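Local coordinates for protein-L-isoaspartate(D-aspartate) O-methyltransferase (Sulfolobus tokodaii, PDB 1VBF) that transfers a methyl group from S-adenosyl-L-methionine to L-isoaspartyl residues of proteins, probably as a step in the repair or degradation of damaged proteins, at the interface of chains A and B. Sequence-based numbering; all coordinates share one arbitrary frame. Chains: chain A/B, 231aa long hypothetical protein-L-isoaspartate O-methyltransferase.

Contact 1: the interface of chains A and B. Residues chain A 147-150, 153, 200; chain B 149-150, 153, 200.
A:Cys149 and B:Cys149 are joined through their SG atoms (2.1 Å), an inter-subunit disulfide at the heart of the contact. In both chains SG lies anti to the backbone N, beside the carbonyl carbon (chi1 -172° in A, 170° in B), which brings the two sulfurs into bonding distance. The ring of B:Tyr200 lies against one flank of the bridge, with its CE1 3.3 Å from A:Cys149 CB and its CZ 3.7 Å from A:Cys149 SG. The same ring presents its CD1 edge, in plane, to the backbone carbonyl A:Leu147 O at 3.3 Å. The twin ring packs less closely: A:Tyr200 CE1 stays 3.8 Å from B:Cys149 CA, and the partner chain covers much less of this tyrosine.

Farther out, lysine and glutamate meet tip to tip in two crossed salt bridges. A:Lys150 NZ donates to B:Glu153 OE2 (2.6 Å) and B:Lys150 NZ to A:Glu153 OE2 (2.7 Å), each lysine nitrogen meeting the anti lone pair, turned away from the other carboxylate oxygen. Both lysine chains bend at chi2. The carboxylates too meet tip to tip, planes 25° apart; their oxygens approach closer than two acceptors should, a doubtful spacing, and the lysines would probably offset the repulsion.

A:Cys149 and B:Cys149 each begin a short helix (149-153 in A, 149-154 in B), lysine and glutamate following about a turn apart on one face; A:Tyr200 and B:Tyr200 come from the loop between strand 184-191 and helix 209-219.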
# COMPACT_ATOMS: atom_id res chain seq x y z
N LEU A 147 -3.68 25.39 -12.17
CA LEU A 147 -3.92 26.18 -13.36
C LEU A 147 -2.56 26.80 -13.62
O LEU A 147 -1.97 27.36 -12.71
CB LEU A 147 -4.89 27.30 -13.03
CG LEU A 147 -5.97 27.73 -14.01
CD1 LEU A 147 -6.29 29.18 -13.67
CD2 LEU A 147 -5.52 27.57 -15.48
N LEU A 148 -2.04 26.69 -14.84
CA LEU A 148 -0.74 27.28 -15.17
C LEU A 148 -0.87 28.80 -15.27
O LEU A 148 -1.41 29.34 -16.23
CB LEU A 148 -0.23 26.74 -16.50
CG LEU A 148 0.37 25.34 -16.52
CD1 LEU A 148 0.75 24.98 -17.95
CD2 LEU A 148 1.60 25.29 -15.63
N CYS A 149 -0.35 29.48 -14.25
CA CYS A 149 -0.39 30.93 -14.12
C CYS A 149 0.16 31.75 -15.28
O CYS A 149 -0.54 32.59 -15.83
CB CYS A 149 0.35 31.27 -12.83
SG CYS A 149 0.36 32.97 -12.16
N LYS A 150 1.41 31.53 -15.66
CA LYS A 150 1.98 32.30 -16.75
C LYS A 150 1.19 32.24 -18.04
O LYS A 150 0.83 33.27 -18.61
CB LYS A 150 3.42 31.88 -16.99
CG LYS A 150 4.32 32.25 -15.85
CD LYS A 150 4.19 33.72 -15.54
CE LYS A 150 5.33 34.21 -14.67
NZ LYS A 150 5.18 35.67 -14.33
N GLU A 153 -2.06 34.06 -17.62
CA GLU A 153 -1.90 35.50 -17.58
C GLU A 153 -1.75 36.02 -19.00
O GLU A 153 -2.31 37.05 -19.36
CB GLU A 153 -0.64 35.89 -16.81
CG GLU A 153 -0.64 35.51 -15.35
CD GLU A 153 0.62 35.98 -14.62
OE1 GLU A 153 1.73 35.96 -15.22
OE2 GLU A 153 0.50 36.35 -13.44
N TYR A 200 7.13 26.32 -12.71
CA TYR A 200 5.78 26.17 -12.18
C TYR A 200 5.24 24.79 -12.49
O TYR A 200 4.05 24.63 -12.76
CB TYR A 200 4.86 27.25 -12.74
CG TYR A 200 5.37 28.64 -12.41
CD1 TYR A 200 5.28 29.13 -11.11
CD2 TYR A 200 6.02 29.41 -13.36
CE1 TYR A 200 5.84 30.37 -10.76
CE2 TYR A 200 6.59 30.64 -13.03
CZ TYR A 200 6.50 31.12 -11.73
OH TYR A 200 7.03 32.35 -11.40
N CYS B 149 3.07 31.73 -8.08
CA CYS B 149 3.36 32.71 -9.10
C CYS B 149 3.10 34.19 -8.78
O CYS B 149 3.96 35.02 -9.02
CB CYS B 149 2.56 32.25 -10.30
SG CYS B 149 2.36 33.26 -11.80
N LYS B 150 1.93 34.53 -8.25
CA LYS B 150 1.66 35.93 -7.94
C LYS B 150 2.64 36.48 -6.89
O LYS B 150 3.27 37.52 -7.11
CB LYS B 150 0.22 36.11 -7.44
CG LYS B 150 -0.82 35.80 -8.47
CD LYS B 150 -0.58 36.59 -9.74
CE LYS B 150 -1.68 36.32 -10.74
NZ LYS B 150 -1.59 37.17 -11.96
N GLU B 153 5.90 37.03 -8.36
CA GLU B 153 5.97 38.18 -9.27
C GLU B 153 6.03 39.46 -8.46
O GLU B 153 6.74 40.41 -8.81
CB GLU B 153 4.74 38.25 -10.19
CG GLU B 153 4.44 36.99 -10.97
CD GLU B 153 3.17 37.10 -11.81
OE1 GLU B 153 2.12 37.57 -11.29
OE2 GLU B 153 3.23 36.71 -13.00
N TYR B 200 -4.72 29.23 -7.49
CA TYR B 200 -3.53 28.44 -7.76
C TYR B 200 -3.26 27.43 -6.67
O TYR B 200 -2.11 27.07 -6.40
CB TYR B 200 -2.33 29.36 -7.98
CG TYR B 200 -2.53 30.28 -9.16
CD1 TYR B 200 -2.39 29.81 -10.47
CD2 TYR B 200 -2.95 31.59 -8.99
CE1 TYR B 200 -2.67 30.63 -11.57
CE2 TYR B 200 -3.24 32.41 -10.08
CZ TYR B 200 -3.11 31.92 -11.37
OH TYR B 200 -3.43 32.71 -12.46

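Contact 2: the interface of chains A and B. Residues chain A 145-146, 167, 201; chain B 145-146, 167, 200-201.
The loop between strand 137-140 and helix 149-153 meets its own copy here, with A:Pro145 and B:Pro145 back to back about the two-fold axis, CB to CB at 3.5 Å. Each pyrrolidine ring is also met by the threonine that follows the proline in the other chain. B:Thr146 OG1 lies 3.4 Å from A:Pro145 CB, the two side chains crossing obliquely, and A:Thr146 OG1 lies 3.6 Å from B:Pro145 CB, there at about a right angle.

The CG2 methyl of A:Thr146 points at the backbone of B:Tyr200 and B:Gly201, that of B:Thr146 at A:Gly201. A:Thr146 CG2 packs against B:Tyr200 CA at 3.5 Å, but in both chains the approach of CG2 to the glycine carbonyl opposite is too short to be reliable. With chi1 of A:Thr146 nearly eclipsed (-4°) and that of B:Thr146 also off a staggered value, the exact placing of the branches is doubtful in both threonines. The weak hydrogen bond from the hydroxyl of B:Thr146, OG1, to A:Gly201 O (3.4 Å) is therefore to be read with care. An alanine in place of A:Thr146 would remove both the CG2 methyl and the hydroxyl, and would probably open a gap between the B:Tyr200 backbone and the B:Pro145 ring.

Farther along, A:Val167 and B:Val167, from the turns between strands 159-165 and 171-177, meet tip to tip, CG2 of A:Val167 to CG1 of B:Val167 at 3.4 Å. The touching methyl is anti to the carbonyl carbon in both chains, although chi1 differs (-178° in A, -71° in B).

Largely apolar, the patch fits loop against loop by shape and helps hold the two subunits together.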
# COMPACT_ATOMS: atom_id res chain seq x y z
N PRO A 145 0.21 20.76 -11.88
CA PRO A 145 -0.20 20.76 -10.46
C PRO A 145 -1.44 21.64 -10.22
O PRO A 145 -2.28 21.30 -9.39
CB PRO A 145 1.03 21.34 -9.74
CG PRO A 145 2.17 21.04 -10.66
CD PRO A 145 1.58 21.28 -12.02
N THR A 146 -1.52 22.77 -10.91
CA THR A 146 -2.65 23.71 -10.81
C THR A 146 -2.85 24.35 -12.17
O THR A 146 -2.26 23.94 -13.17
CB THR A 146 -2.36 24.95 -9.94
OG1 THR A 146 -1.07 24.86 -9.37
CG2 THR A 146 -3.39 25.13 -8.91
N VAL A 167 -2.62 15.58 -10.16
CA VAL A 167 -1.48 14.82 -9.69
C VAL A 167 -2.00 13.43 -9.83
O VAL A 167 -3.22 13.23 -9.80
CB VAL A 167 -1.22 15.08 -8.23
CG1 VAL A 167 -0.00 14.32 -7.80
CG2 VAL A 167 -1.06 16.57 -8.00
N GLY A 201 6.13 23.81 -12.44
CA GLY A 201 5.77 22.44 -12.72
C GLY A 201 5.71 21.62 -11.46
O GLY A 201 5.44 22.16 -10.40
N PRO B 145 0.81 23.61 -4.74
CA PRO B 145 1.16 22.57 -5.71
C PRO B 145 2.49 22.88 -6.38
O PRO B 145 3.22 21.97 -6.78
CB PRO B 145 -0.01 22.63 -6.69
CG PRO B 145 -1.15 23.24 -5.87
CD PRO B 145 -0.45 24.29 -5.09
N THR B 146 2.82 24.16 -6.51
CA THR B 146 4.07 24.58 -7.13
C THR B 146 4.41 25.92 -6.52
O THR B 146 3.74 26.38 -5.59
CB THR B 146 3.96 24.90 -8.64
OG1 THR B 146 2.89 24.15 -9.22
CG2 THR B 146 5.22 24.56 -9.35
N VAL B 167 2.51 18.32 -3.21
CA VAL B 167 1.20 17.69 -3.21
C VAL B 167 1.56 16.55 -2.24
O VAL B 167 2.74 16.33 -1.97
CB VAL B 167 0.83 17.18 -4.62
CG1 VAL B 167 0.54 18.34 -5.52
CG2 VAL B 167 1.97 16.38 -5.22
N TYR B 200 -4.72 29.23 -7.49
CA TYR B 200 -3.53 28.44 -7.76
C TYR B 200 -3.26 27.43 -6.67
O TYR B 200 -2.11 27.07 -6.40
CB TYR B 200 -2.33 29.36 -7.98
CG TYR B 200 -2.53 30.28 -9.16
CD1 TYR B 200 -2.39 29.81 -10.47
CD2 TYR B 200 -2.95 31.59 -8.99
CE1 TYR B 200 -2.67 30.63 -11.57
CE2 TYR B 200 -3.24 32.41 -10.08
CZ TYR B 200 -3.11 31.92 -11.37
OH TYR B 200 -3.43 32.71 -12.46
N GLY B 201 -4.35 26.96 -6.07
CA GLY B 201 -4.31 25.96 -5.02
C GLY B 201 -4.45 24.56 -5.61
O GLY B 201 -4.04 24.32 -6.73

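Contact 1 and contact 2 lie about 10 Å apart, measured between the centres of their C-alpha atoms, along one two-fold interface. B:Tyr200 belongs to both, giving its ring to contact 1 and its backbone to contact 2, and the segment 145-153 runs through both in each chain. A covalent and ionic clamp is thus continuous with an apolar seam, so that locking one is likely to steady the other. The deposited assembly has six copies and features a trimeric coiled coil; this pairwise interface probably adds to the oligomerization that supports the thermostability of the archaeal enzyme.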